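Local structure of V-type ATP synthase alpha chain (Thermoplasma volcanium, 4O1S) at residues Met118-Ala123 with Ala129-Val134; Ser27-Lys32 with Ile46-Pro51; Pro11-Leu14 with Lys18-Lys21; Tyr77-Glu82 with Val108-Leu113; Gln53-Ser56 with Thr61-Arg64. The protein belongs to the inteins, inserted here in a V-type ATPase subunit A, and adopts the largely beta fold of the Hint-type splicing domain. One frame throughout, in Å; residues are numbered along the deposited sequence. Where two conformers were deposited one is given.

Along the chain the contacts come in the order 3, 2, 5, 4, 1, all within the single intein splicing domain. Contacts 3, 5 and 1 are antiparallel hairpin pairings, whereas 2 and 4 are side-chain packing between elements that do not pair. Strand 19-21 of contact 3 runs directly into helix 22-31 of contact 2, and strand 43-58 serves contacts 2 and 5, whose centres are about 20 Å apart. Contact 5 touches both contact 3 and contact 1. Contacts 1 and 4 touch and share the sheet in which strands 77-83 and 129-141 are neighbours. Contacts 1 and 2 lie on opposite sides of the chain's centre, about 31 Å between their own centres.

Contact 1. Residues Met118-Ala123 with Ala129-Val134; sequences MIAAVA and ATFDRV
Met118 lies against Phe131 and Arg133 on one face of an antiparallel strand pair. Its CB sits 3.9 Å from CB of Phe131. With CG anti to its own carbonyl carbon (chi1 -67°), the chain then passes obliquely over Arg133, its CG reaching CG of that residue at 3.6 Å. Farther out, SD lies over one face of the Arg133 guanidinium, an arrangement that is tentative because this arginine was modelled in two conformers. A bend at chi3 brings the terminal CE back over the strand, toward the carbonyl O of Phe131. On the same face, Ala120 CB meets CE1 of the Phe131 ring at 3.6 Å.

The opposite face carries Ile119, Ala121, Thr130 and Asp132, whose carboxylate is held by Arg87, Thr83 and Gly85. At the ends of the pair, Ile119 CG2 meets Val134 CG1 and Thr130 CG2 meets Ala123 CB. Between the faces the backbones pair through Ile119 N to Asp132 O (2.7 Å) and Ala121 N to Thr130 O (2.8 Å), each returned by a bond in the reverse direction. The alternation of hydrogen-bonded and non-hydrogen-bonded pairs is that of antiparallel strands, and the short connection makes strands 118-122 and 129-141 a beta hairpin of the intein splicing domain.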
# COMPACT_ATOMS: atom_id res chain seq x y z
N MET A 118 14.28 9.90 1.04
CA MET A 118 13.05 10.70 0.98
C MET A 118 11.98 9.97 0.20
O MET A 118 12.10 9.77 -1.02
CB MET A 118 13.33 12.07 0.36
CG MET A 118 14.22 12.92 1.23
SD MET A 118 14.78 14.44 0.47
CE MET A 118 13.48 15.54 0.99
N ILE A 119 10.92 9.55 0.89
CA ILE A 119 9.93 8.75 0.21
C ILE A 119 8.70 9.57 -0.14
O ILE A 119 8.40 10.56 0.51
CB ILE A 119 9.57 7.45 0.96
CG1 ILE A 119 8.89 7.74 2.29
CG2 ILE A 119 10.81 6.62 1.19
CD1 ILE A 119 8.37 6.45 2.94
N ALA A 120 8.03 9.14 -1.20
CA ALA A 120 6.88 9.83 -1.74
C ALA A 120 5.64 9.66 -0.86
O ALA A 120 5.25 8.54 -0.50
CB ALA A 120 6.60 9.34 -3.16
N ALA A 121 5.04 10.79 -0.50
CA ALA A 121 3.82 10.82 0.26
C ALA A 121 2.91 11.82 -0.42
O ALA A 121 3.36 12.57 -1.28
CB ALA A 121 4.11 11.26 1.66
N VAL A 122 1.64 11.84 -0.04
CA VAL A 122 0.71 12.82 -0.58
C VAL A 122 0.18 13.75 0.51
O VAL A 122 -0.31 13.29 1.54
CB VAL A 122 -0.43 12.10 -1.24
CG1 VAL A 122 -1.51 13.07 -1.65
CG2 VAL A 122 0.08 11.35 -2.42
N ALA A 123 0.28 15.06 0.28
CA ALA A 123 -0.23 16.05 1.24
C ALA A 123 -1.77 16.04 1.37
O ALA A 123 -2.49 15.89 0.37
CB ALA A 123 0.26 17.43 0.85
N ALA A 129 2.75 16.59 -4.02
CA ALA A 129 3.84 15.64 -3.89
C ALA A 129 4.71 16.08 -2.76
O ALA A 129 5.31 17.15 -2.84
CB ALA A 129 4.67 15.57 -5.17
N THR A 130 4.79 15.27 -1.71
CA THR A 130 5.78 15.52 -0.69
C THR A 130 6.75 14.35 -0.54
O THR A 130 6.37 13.20 -0.74
CB THR A 130 5.15 15.97 0.65
OG1 THR A 130 5.17 14.90 1.60
CG2 THR A 130 3.75 16.49 0.46
N PHE A 131 8.01 14.65 -0.22
CA PHE A 131 8.99 13.62 0.02
C PHE A 131 9.58 13.74 1.40
O PHE A 131 10.22 14.74 1.75
CB PHE A 131 10.07 13.62 -1.03
CG PHE A 131 9.55 13.35 -2.38
CD1 PHE A 131 9.55 12.06 -2.88
CD2 PHE A 131 8.99 14.38 -3.13
CE1 PHE A 131 9.04 11.81 -4.14
CE2 PHE A 131 8.47 14.14 -4.40
CZ PHE A 131 8.49 12.86 -4.90
N ASP A 132 9.36 12.70 2.17
CA ASP A 132 9.61 12.71 3.59
C ASP A 132 10.82 11.81 3.89
O ASP A 132 10.91 10.68 3.38
CB ASP A 132 8.35 12.20 4.29
CG ASP A 132 8.28 12.63 5.72
OD1 ASP A 132 9.31 13.20 6.19
OD2 ASP A 132 7.21 12.39 6.34
N ARG A 133 11.75 12.32 4.68
CA ARG A 133 12.94 11.54 5.03
C ARG A 133 12.52 10.39 5.93
O ARG A 133 11.76 10.59 6.89
CB ARG A 133 13.98 12.42 5.74
CG ARG A 133 14.54 13.48 4.81
CD ARG A 133 15.68 14.27 5.40
NE ARG A 133 16.46 14.88 4.33
CZ ARG A 133 17.49 14.27 3.73
NH1 ARG A 133 17.86 13.06 4.14
NH2 ARG A 133 18.15 14.87 2.75
N VAL A 134 12.99 9.18 5.63
CA VAL A 134 12.77 8.11 6.57
C VAL A 134 13.72 8.25 7.76
O VAL A 134 14.94 8.44 7.60
CB VAL A 134 12.72 6.69 5.95
CG1 VAL A 134 12.73 6.74 4.44
CG2 VAL A 134 13.80 5.78 6.52

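Contact 2. Residues Ser27-Lys32 with Ile46-Pro51; sequences SSERKK and IHLKDP
Ile46 and Leu48 reach from the strand toward Glu29 and Arg30 near the C-terminal end of helix 22-31, and the contact is made by side chains without any hydrogen bond between the segments. Ile46 does most of the reaching. Its CG1 branch is anti to the carbonyl carbon (chi1 -44°) and continues extended, which carries CD1 to the helix surface. There CD1 lies 3.6 Å from the backbone N of Arg30 and 3.7 Å from CB of the same residue. The other branch, CG2, stays nearer the strand and faces the carbonyl O of Glu29 at 4.0 Å.

Glu29 is folded rather than extended: its chain bends at chi2 (-68°), and it crosses Leu48 at about a right angle. Leu48 CD1 touches both CB of Glu29, at 4.1 Å, and its carboxylate oxygen OE1, at 3.8 Å. That oxygen is hydrogen-bonded outside the two segments, so this oxygen of a buried residue has a polar partner. Arg30 contributes only its base; the rest of the side chain runs out straight, away from the strand, and forms a salt bridge with Glu44.

Residues 27-31 of the helix run at 77° to strand residues 46-48. Leu70 of strand 61-75 touches Glu29, Val37 of strand 36-40 touches both Ile46 and Arg30, and Asn35 bonds to the backbone of both Glu29 and Lys49.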
# COMPACT_ATOMS: atom_id res chain seq x y z
N SER A 27 -11.87 -8.48 5.22
CA SER A 27 -12.68 -9.40 5.97
C SER A 27 -14.14 -9.23 5.59
O SER A 27 -14.91 -10.20 5.45
CB SER A 27 -12.52 -9.13 7.45
OG SER A 27 -13.10 -10.17 8.20
N SER A 28 -14.51 -7.96 5.43
CA SER A 28 -15.88 -7.59 5.10
C SER A 28 -16.25 -8.07 3.70
O SER A 28 -17.30 -8.69 3.49
CB SER A 28 -16.03 -6.07 5.19
OG SER A 28 -17.35 -5.70 4.86
N GLU A 29 -15.37 -7.79 2.74
CA GLU A 29 -15.60 -8.18 1.36
C GLU A 29 -15.63 -9.70 1.22
O GLU A 29 -16.31 -10.24 0.36
CB GLU A 29 -14.51 -7.57 0.48
CG GLU A 29 -14.58 -6.05 0.41
CD GLU A 29 -15.80 -5.59 -0.33
OE1 GLU A 29 -16.37 -6.40 -1.09
OE2 GLU A 29 -16.20 -4.42 -0.17
N ARG A 30 -14.90 -10.38 2.09
CA ARG A 30 -14.81 -11.81 2.02
C ARG A 30 -16.16 -12.49 2.26
O ARG A 30 -16.45 -13.54 1.69
CB ARG A 30 -13.76 -12.30 3.02
CG ARG A 30 -13.36 -13.72 2.79
CD ARG A 30 -12.30 -14.18 3.77
NE ARG A 30 -11.88 -15.54 3.45
CZ ARG A 30 -12.38 -16.63 4.02
NH1 ARG A 30 -13.29 -16.53 4.97
NH2 ARG A 30 -11.96 -17.81 3.63
N LYS A 31 -17.00 -11.86 3.08
CA LYS A 31 -18.31 -12.41 3.43
C LYS A 31 -19.40 -12.17 2.41
O LYS A 31 -20.44 -12.82 2.46
CB LYS A 31 -18.83 -11.76 4.71
CG LYS A 31 -17.94 -11.82 5.89
CD LYS A 31 -18.71 -11.30 7.08
CE LYS A 31 -17.95 -11.55 8.34
NZ LYS A 31 -16.49 -11.35 8.09
N LYS A 32 -19.22 -11.17 1.54
CA LYS A 32 -20.28 -10.79 0.61
C LYS A 32 -20.64 -11.89 -0.42
O LYS A 32 -19.75 -12.40 -1.11
CB LYS A 32 -19.89 -9.49 -0.08
CG LYS A 32 -19.91 -8.27 0.83
CD LYS A 32 -19.09 -7.16 0.23
CE LYS A 32 -19.72 -5.81 0.40
NZ LYS A 32 -19.87 -5.55 1.86
N ILE A 46 -10.02 -12.22 -3.37
CA ILE A 46 -11.42 -11.92 -3.51
C ILE A 46 -11.59 -11.10 -4.76
O ILE A 46 -10.90 -10.10 -4.98
CB ILE A 46 -12.00 -11.14 -2.32
CG1 ILE A 46 -11.54 -11.71 -0.98
CG2 ILE A 46 -13.54 -11.12 -2.41
CD1 ILE A 46 -11.89 -10.78 0.17
N HIS A 47 -12.51 -11.56 -5.58
CA HIS A 47 -12.87 -10.80 -6.75
C HIS A 47 -14.16 -10.03 -6.43
O HIS A 47 -15.19 -10.60 -6.06
CB HIS A 47 -13.00 -11.74 -7.95
CG HIS A 47 -13.27 -11.03 -9.24
ND1 HIS A 47 -12.90 -9.73 -9.47
CD2 HIS A 47 -13.92 -11.44 -10.36
CE1 HIS A 47 -13.28 -9.37 -10.69
NE2 HIS A 47 -13.91 -10.39 -11.24
N LEU A 48 -14.09 -8.72 -6.55
CA LEU A 48 -15.17 -7.86 -6.10
C LEU A 48 -16.21 -7.63 -7.19
O LEU A 48 -15.88 -7.11 -8.25
CB LEU A 48 -14.59 -6.50 -5.67
CG LEU A 48 -14.08 -6.32 -4.24
CD1 LEU A 48 -13.80 -7.64 -3.54
CD2 LEU A 48 -12.87 -5.47 -4.26
N LYS A 49 -17.46 -8.00 -6.91
CA LYS A 49 -18.57 -7.65 -7.80
C LYS A 49 -18.66 -6.11 -8.02
O LYS A 49 -18.69 -5.67 -9.17
CB LYS A 49 -19.89 -8.24 -7.31
CG LYS A 49 -21.10 -7.75 -8.08
CD LYS A 49 -21.43 -8.66 -9.26
CE LYS A 49 -22.54 -9.67 -8.91
NZ LYS A 49 -22.08 -11.11 -8.90
N ASP A 50 -18.66 -5.32 -6.95
CA ASP A 50 -18.52 -3.85 -7.05
C ASP A 50 -17.11 -3.46 -6.71
O ASP A 50 -16.68 -3.64 -5.56
CB ASP A 50 -19.38 -3.10 -6.04
CG ASP A 50 -20.85 -3.32 -6.23
OD1 ASP A 50 -21.28 -3.60 -7.37
OD2 ASP A 50 -21.58 -3.21 -5.23
N PRO A 51 -16.40 -2.87 -7.68
CA PRO A 51 -15.02 -2.43 -7.45
C PRO A 51 -14.96 -1.48 -6.26
O PRO A 51 -15.87 -0.69 -6.01
CB PRO A 51 -14.69 -1.66 -8.73
CG PRO A 51 -16.04 -1.18 -9.22
CD PRO A 51 -16.96 -2.33 -8.92

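Contact 3. Residues Pro11-Leu14 with Lys18-Lys21; sequences PVYL and KTIK
Val12 and Ile20 form the central hydrogen-bonded pair of a short antiparallel beta hairpin, strands 11-13 and 19-21, near the beginning of the intein splicing domain. Val12 N gives a nearly straight bond to Ile20 O (2.8 Å, 171° at the hydrogen), and Ile20 N returns a longer one to Val12 O at 3.2 Å. Toward the turn, Leu14 N continues the pairing by donating to Lys18 O, with a more bent geometry of 147°.

Side chains alternate between the two faces of the pair. On one, Val12 and Ile20 lie side by side and point the same way, with their CG2 methyls 3.6 Å apart. Leu14 joins them from the turn end: its CD2 comes to 3.5 Å from the same Ile20 methyl, which therefore touches both Val12 and Leu14. Ile20 offers that methyl because its CG1 branch stands opposite the backbone N (chi1 -166°), leaving CG2 between N and the carbonyl carbon. The other face carries Thr19, whose CG2 touches Pro11 CB and approaches CE1 of the Tyr13 ring obliquely at 3.7 Å.

Farther out, Phe158 packs on Val12 and Ile159 on Tyr13, so strand 158-160 touches strand 11-13 through residues of both its faces. The hydroxyl of Tyr13 is hydrogen-bonded to Gly161 O, which fixes the far end of the ring. Ile54 lies against Leu14. At the turn, one water donates to both Leu14 O, at 2.6 Å, and Lys18 O, at 3.0 Å.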
# COMPACT_ATOMS: atom_id res chain seq x y z
N PRO A 11 -3.96 1.51 6.69
CA PRO A 11 -5.13 2.25 6.20
C PRO A 11 -5.07 2.36 4.70
O PRO A 11 -4.01 2.64 4.14
CB PRO A 11 -4.94 3.65 6.80
CG PRO A 11 -3.96 3.49 7.88
CD PRO A 11 -3.04 2.39 7.41
N VAL A 12 -6.21 2.13 4.06
CA VAL A 12 -6.37 2.54 2.68
C VAL A 12 -7.42 3.63 2.65
O VAL A 12 -8.22 3.74 3.58
CB VAL A 12 -6.79 1.38 1.82
CG1 VAL A 12 -5.71 0.35 1.87
CG2 VAL A 12 -8.04 0.79 2.32
N TYR A 13 -7.40 4.46 1.61
CA TYR A 13 -8.27 5.64 1.56
C TYR A 13 -9.32 5.48 0.47
O TYR A 13 -9.00 5.46 -0.72
CB TYR A 13 -7.41 6.91 1.40
CG TYR A 13 -6.48 7.05 2.58
CD1 TYR A 13 -6.89 7.73 3.74
CD2 TYR A 13 -5.23 6.44 2.59
CE1 TYR A 13 -6.06 7.83 4.85
CE2 TYR A 13 -4.39 6.53 3.69
CZ TYR A 13 -4.81 7.23 4.82
OH TYR A 13 -4.00 7.33 5.93
N LEU A 14 -10.57 5.31 0.89
CA LEU A 14 -11.67 5.17 -0.07
C LEU A 14 -12.17 6.54 -0.49
O LEU A 14 -12.04 7.53 0.26
CB LEU A 14 -12.86 4.41 0.47
CG LEU A 14 -12.75 3.07 1.18
CD1 LEU A 14 -11.77 2.17 0.48
CD2 LEU A 14 -12.36 3.32 2.62
N LYS A 18 -13.97 7.82 3.61
CA LYS A 18 -13.68 6.87 4.68
C LYS A 18 -12.24 6.37 4.69
O LYS A 18 -11.55 6.35 3.66
CB LYS A 18 -14.65 5.69 4.67
CG LYS A 18 -15.80 5.82 5.67
CD LYS A 18 -16.55 7.14 5.51
CE LYS A 18 -17.85 7.18 6.30
NZ LYS A 18 -18.84 8.07 5.63
N THR A 19 -11.81 5.96 5.87
CA THR A 19 -10.52 5.35 6.02
C THR A 19 -10.80 4.00 6.61
O THR A 19 -11.61 3.87 7.52
CB THR A 19 -9.66 6.14 6.98
OG1 THR A 19 -9.74 7.52 6.64
CG2 THR A 19 -8.23 5.71 6.88
N ILE A 20 -10.12 2.98 6.10
CA ILE A 20 -10.31 1.63 6.59
C ILE A 20 -9.01 0.83 6.54
O ILE A 20 -8.20 0.96 5.60
CB ILE A 20 -11.43 0.92 5.79
CG1 ILE A 20 -11.88 -0.35 6.50
CG2 ILE A 20 -10.99 0.57 4.36
CD1 ILE A 20 -13.02 -1.03 5.79
N LYS A 21 -8.79 0.04 7.59
CA LYS A 21 -7.64 -0.83 7.64
C LYS A 21 -7.85 -1.94 6.62
O LYS A 21 -8.96 -2.48 6.52
CB LYS A 21 -7.52 -1.44 9.03
CG LYS A 21 -7.08 -0.47 10.11
CD LYS A 21 -6.95 -1.20 11.42
CE LYS A 21 -7.19 -0.29 12.59
NZ LYS A 21 -7.61 -1.13 13.74
O HOH W 1 -10.75 8.82 2.09

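Contact 4. Residues Tyr77-Glu82 with Val108-Leu113; sequences YLVRIE and VMASNL. With SO4 (sulfate ion), chain G; SO4 (sulfate ion), chain F.
Val79 and Ala110 mark the nearest approach of the two backbones, with their CA atoms 6.5 Å apart and no hydrogen bond between the segments. The gap is bridged by side chains. Val79 points at Ala110, and its CG2 meets the single methyl CB of that residue at 3.9 Å; CB and CG1 of the valine lie almost as near, so the alanine faces the branch point rather than one methyl. Two residues along the strand, Ile81 and Leu113 cross at about a right angle. CD1 of Ile81 touches CD2 of Leu113 at 3.8 Å, and all four of these residues are buried.

Ala110 and Leu113 are brought to the same side by a tight turn in which Met109 O accepts from both Asn112 N, at 2.6 Å, and Leu113 N, at 2.9 Å. Met109 N donates to O4 of a sulfate at 2.8 Å.

A second sulfate lies at the guanidinium edge of Arg80, which points away from the contact. NH2 bonds to sulfate O3 at 3.0 Å, while the bond from NH1 to O1 is weak. Glu140 forms a salt bridge with NE of this arginine. Both ions probably come from the crystallisation liquor.

Ile137 and Tyr139 extend the packing around Val79, as Leu97 does around Ile81. Apolar side chains packed between a strand and the turn following another sheet's edge strand, 104-109, are ordinary core packing of this all-beta splicing domain.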
# COMPACT_ATOMS: atom_id res chain seq x y z
N TYR A 77 8.24 -11.83 7.04
CA TYR A 77 8.99 -10.61 7.26
C TYR A 77 8.14 -9.40 6.98
O TYR A 77 7.36 -9.38 6.04
CB TYR A 77 10.23 -10.56 6.37
CG TYR A 77 11.16 -11.69 6.62
CD1 TYR A 77 12.02 -11.66 7.69
CD2 TYR A 77 11.16 -12.80 5.80
CE1 TYR A 77 12.88 -12.71 7.95
CE2 TYR A 77 12.00 -13.87 6.05
CZ TYR A 77 12.87 -13.82 7.12
OH TYR A 77 13.72 -14.88 7.38
N LEU A 78 8.34 -8.38 7.80
CA LEU A 78 7.74 -7.07 7.57
C LEU A 78 8.83 -6.01 7.74
O LEU A 78 9.70 -6.12 8.63
CB LEU A 78 6.62 -6.84 8.58
CG LEU A 78 5.17 -6.71 8.15
CD1 LEU A 78 4.88 -7.20 6.73
CD2 LEU A 78 4.28 -7.42 9.18
N VAL A 79 8.80 -5.00 6.87
CA VAL A 79 9.64 -3.81 7.03
C VAL A 79 8.77 -2.65 7.50
O VAL A 79 7.80 -2.28 6.84
CB VAL A 79 10.26 -3.42 5.70
CG1 VAL A 79 11.25 -2.27 5.89
CG2 VAL A 79 10.92 -4.66 5.05
N ARG A 80 9.09 -2.10 8.67
CA ARG A 80 8.27 -1.02 9.22
C ARG A 80 9.04 0.25 9.05
O ARG A 80 10.19 0.36 9.47
CB ARG A 80 7.97 -1.27 10.70
CG ARG A 80 7.75 -2.74 11.03
CD ARG A 80 6.81 -2.87 12.18
NE ARG A 80 6.52 -4.25 12.59
CZ ARG A 80 5.35 -4.86 12.40
NH1 ARG A 80 4.36 -4.22 11.76
NH2 ARG A 80 5.17 -6.11 12.84
N ILE A 81 8.40 1.21 8.39
CA ILE A 81 9.05 2.45 8.01
C ILE A 81 8.39 3.64 8.68
O ILE A 81 7.16 3.79 8.69
CB ILE A 81 8.94 2.67 6.50
CG1 ILE A 81 9.53 1.47 5.77
CG2 ILE A 81 9.61 3.97 6.09
CD1 ILE A 81 9.01 1.30 4.38
N GLU A 82 9.22 4.52 9.22
CA GLU A 82 8.72 5.71 9.85
C GLU A 82 9.50 6.93 9.35
O GLU A 82 10.74 6.90 9.26
CB GLU A 82 8.91 5.56 11.33
CG GLU A 82 7.88 6.20 12.14
CD GLU A 82 7.83 5.51 13.45
OE1 GLU A 82 8.00 6.19 14.48
OE2 GLU A 82 7.67 4.26 13.42
N VAL A 108 12.17 1.82 -5.11
CA VAL A 108 13.11 1.06 -4.32
C VAL A 108 12.37 0.07 -3.43
O VAL A 108 11.28 0.35 -2.93
CB VAL A 108 14.02 1.99 -3.47
CG1 VAL A 108 13.18 2.72 -2.48
CG2 VAL A 108 15.06 1.18 -2.71
N MET A 109 12.96 -1.11 -3.28
CA MET A 109 12.39 -2.13 -2.42
C MET A 109 12.59 -1.74 -0.99
O MET A 109 13.63 -1.18 -0.60
CB MET A 109 13.04 -3.49 -2.68
CG MET A 109 12.65 -4.05 -4.04
SD MET A 109 12.99 -5.81 -4.13
CE MET A 109 14.76 -5.72 -4.00
N ALA A 110 11.57 -2.04 -0.20
CA ALA A 110 11.62 -1.81 1.22
C ALA A 110 12.96 -2.34 1.80
O ALA A 110 13.63 -1.69 2.62
CB ALA A 110 10.41 -2.48 1.87
N SER A 111 13.38 -3.50 1.31
CA SER A 111 14.63 -4.07 1.77
C SER A 111 15.87 -3.31 1.30
O SER A 111 16.96 -3.61 1.76
CB SER A 111 14.72 -5.53 1.36
OG SER A 111 14.70 -5.64 -0.05
N ASN A 112 15.73 -2.35 0.39
CA ASN A 112 16.92 -1.56 -0.02
C ASN A 112 16.85 -0.12 0.43
O ASN A 112 17.83 0.63 0.33
CB ASN A 112 17.15 -1.62 -1.52
CG ASN A 112 17.53 -3.00 -1.99
OD1 ASN A 112 18.25 -3.73 -1.30
ND2 ASN A 112 17.03 -3.38 -3.16
N LEU A 113 15.68 0.26 0.91
CA LEU A 113 15.53 1.55 1.56
C LEU A 113 16.59 1.79 2.66
O LEU A 113 16.95 0.88 3.42
CB LEU A 113 14.13 1.60 2.13
CG LEU A 113 13.55 2.99 2.31
CD1 LEU A 113 13.56 3.70 0.96
CD2 LEU A 113 12.13 2.84 2.89
S SO4 G . 15.30 -2.05 -6.16
O1 SO4 G . 16.37 -1.08 -6.47
O2 SO4 G . 14.03 -1.65 -6.78
O3 SO4 G . 15.63 -3.37 -6.70
O4 SO4 G . 15.16 -2.08 -4.70
S SO4 F . 1.21 -7.02 12.61
O1 SO4 F . 1.40 -5.72 11.95
O2 SO4 F . 0.66 -8.01 11.67
O3 SO4 F . 2.50 -7.50 13.12
O4 SO4 F . 0.27 -6.89 13.73

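Contact 5. Residues Gln53-Ser56 with Thr61-Arg64; sequences QIYS and TIVR
The Tyr55 ring and the Arg64 guanidinium run side by side and point the same way, but their planes are 67° apart, so they do not stack. CE1 of the tyrosine lies over one face of the guanidinium, 4.0 Å above its plane and displaced toward the rim. Arg64 NH2 in turn sits at the edge of the ring, 4.0 Å from Tyr55 OH. The arginine chain is bent at chi2 (143°), and its guanidinium ends beside the ring. Ile62 comes to the ring obliquely, its CG2 at 3.5 Å from CD1 of Tyr55.

On the other face of the strand pair, Ser56 CB meets Val63 CG2 at 3.5 Å. The hydroxyl of Ser56 makes weak hydrogen bonds to Ser65 OG and Asn157 O. Ser56 and Val63 are also the hydrogen-bonded pair: Ser56 N to Val63 O and Val63 N to Ser56 O are both 3.0 Å.

This antiparallel pairing joins strands 43-58 and 61-75, a hairpin of neighbouring strands in an antiparallel sheet. Gln53 is hydrogen-bonded through its backbone to Ala15, and Ile54 packs on Leu14 of the hairpin 11-14 with 18-21. At the other end, Ile62 touches Val122 of strand 118-122.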
# COMPACT_ATOMS: atom_id res chain seq x y z
N GLN A 53 -13.67 1.71 -4.58
CA GLN A 53 -13.18 2.96 -5.13
C GLN A 53 -12.18 3.64 -4.21
O GLN A 53 -12.52 4.17 -3.15
CB GLN A 53 -14.34 3.86 -5.43
CG GLN A 53 -15.07 3.42 -6.64
CD GLN A 53 -16.24 4.32 -6.95
OE1 GLN A 53 -16.45 5.33 -6.27
NE2 GLN A 53 -17.02 3.96 -7.97
N ILE A 54 -10.92 3.63 -4.65
CA ILE A 54 -9.82 4.15 -3.87
C ILE A 54 -9.09 5.28 -4.56
O ILE A 54 -9.43 5.66 -5.68
CB ILE A 54 -8.77 3.07 -3.65
CG1 ILE A 54 -8.79 2.10 -4.82
CG2 ILE A 54 -9.04 2.36 -2.35
CD1 ILE A 54 -7.43 1.58 -5.14
N TYR A 55 -8.06 5.78 -3.90
CA TYR A 55 -7.27 6.88 -4.43
C TYR A 55 -5.90 6.44 -4.90
O TYR A 55 -5.13 5.88 -4.14
CB TYR A 55 -7.09 7.95 -3.38
CG TYR A 55 -8.33 8.75 -3.11
CD1 TYR A 55 -8.76 9.73 -4.02
CD2 TYR A 55 -9.07 8.55 -1.95
CE1 TYR A 55 -9.90 10.48 -3.77
CE2 TYR A 55 -10.20 9.30 -1.69
CZ TYR A 55 -10.62 10.26 -2.61
OH TYR A 55 -11.75 11.02 -2.37
N SER A 56 -5.61 6.68 -6.17
CA SER A 56 -4.30 6.38 -6.72
C SER A 56 -3.56 7.68 -6.91
O SER A 56 -4.13 8.75 -6.69
CB SER A 56 -4.40 5.69 -8.08
OG SER A 56 -4.95 4.41 -7.93
N THR A 61 -0.86 14.23 -9.25
CA THR A 61 -2.27 14.35 -9.02
C THR A 61 -2.90 13.09 -8.48
O THR A 61 -2.73 12.02 -9.05
CB THR A 61 -2.97 14.73 -10.31
OG1 THR A 61 -2.04 15.42 -11.16
CG2 THR A 61 -4.16 15.61 -9.99
N ILE A 62 -3.61 13.23 -7.36
CA ILE A 62 -4.48 12.18 -6.88
C ILE A 62 -5.62 11.92 -7.87
O ILE A 62 -6.30 12.83 -8.31
CB ILE A 62 -5.08 12.49 -5.50
CG1 ILE A 62 -4.27 11.80 -4.41
CG2 ILE A 62 -6.51 11.98 -5.40
CD1 ILE A 62 -5.03 11.67 -3.09
N VAL A 63 -5.81 10.66 -8.22
CA VAL A 63 -6.88 10.27 -9.11
C VAL A 63 -7.77 9.26 -8.38
O VAL A 63 -7.42 8.75 -7.32
CB VAL A 63 -6.29 9.64 -10.36
CG1 VAL A 63 -5.32 10.60 -10.99
CG2 VAL A 63 -5.56 8.39 -9.99
N ARG A 64 -8.93 8.99 -8.94
CA ARG A 64 -9.74 7.91 -8.40
C ARG A 64 -9.41 6.64 -9.18
O ARG A 64 -9.02 6.68 -10.37
CB ARG A 64 -11.23 8.23 -8.51
CG ARG A 64 -11.80 8.94 -7.30
CD ARG A 64 -12.86 10.01 -7.67
NE ARG A 64 -12.95 11.06 -6.65
CZ ARG A 64 -12.33 12.25 -6.71
NH1 ARG A 64 -11.57 12.57 -7.75
NH2 ARG A 64 -12.47 13.12 -5.72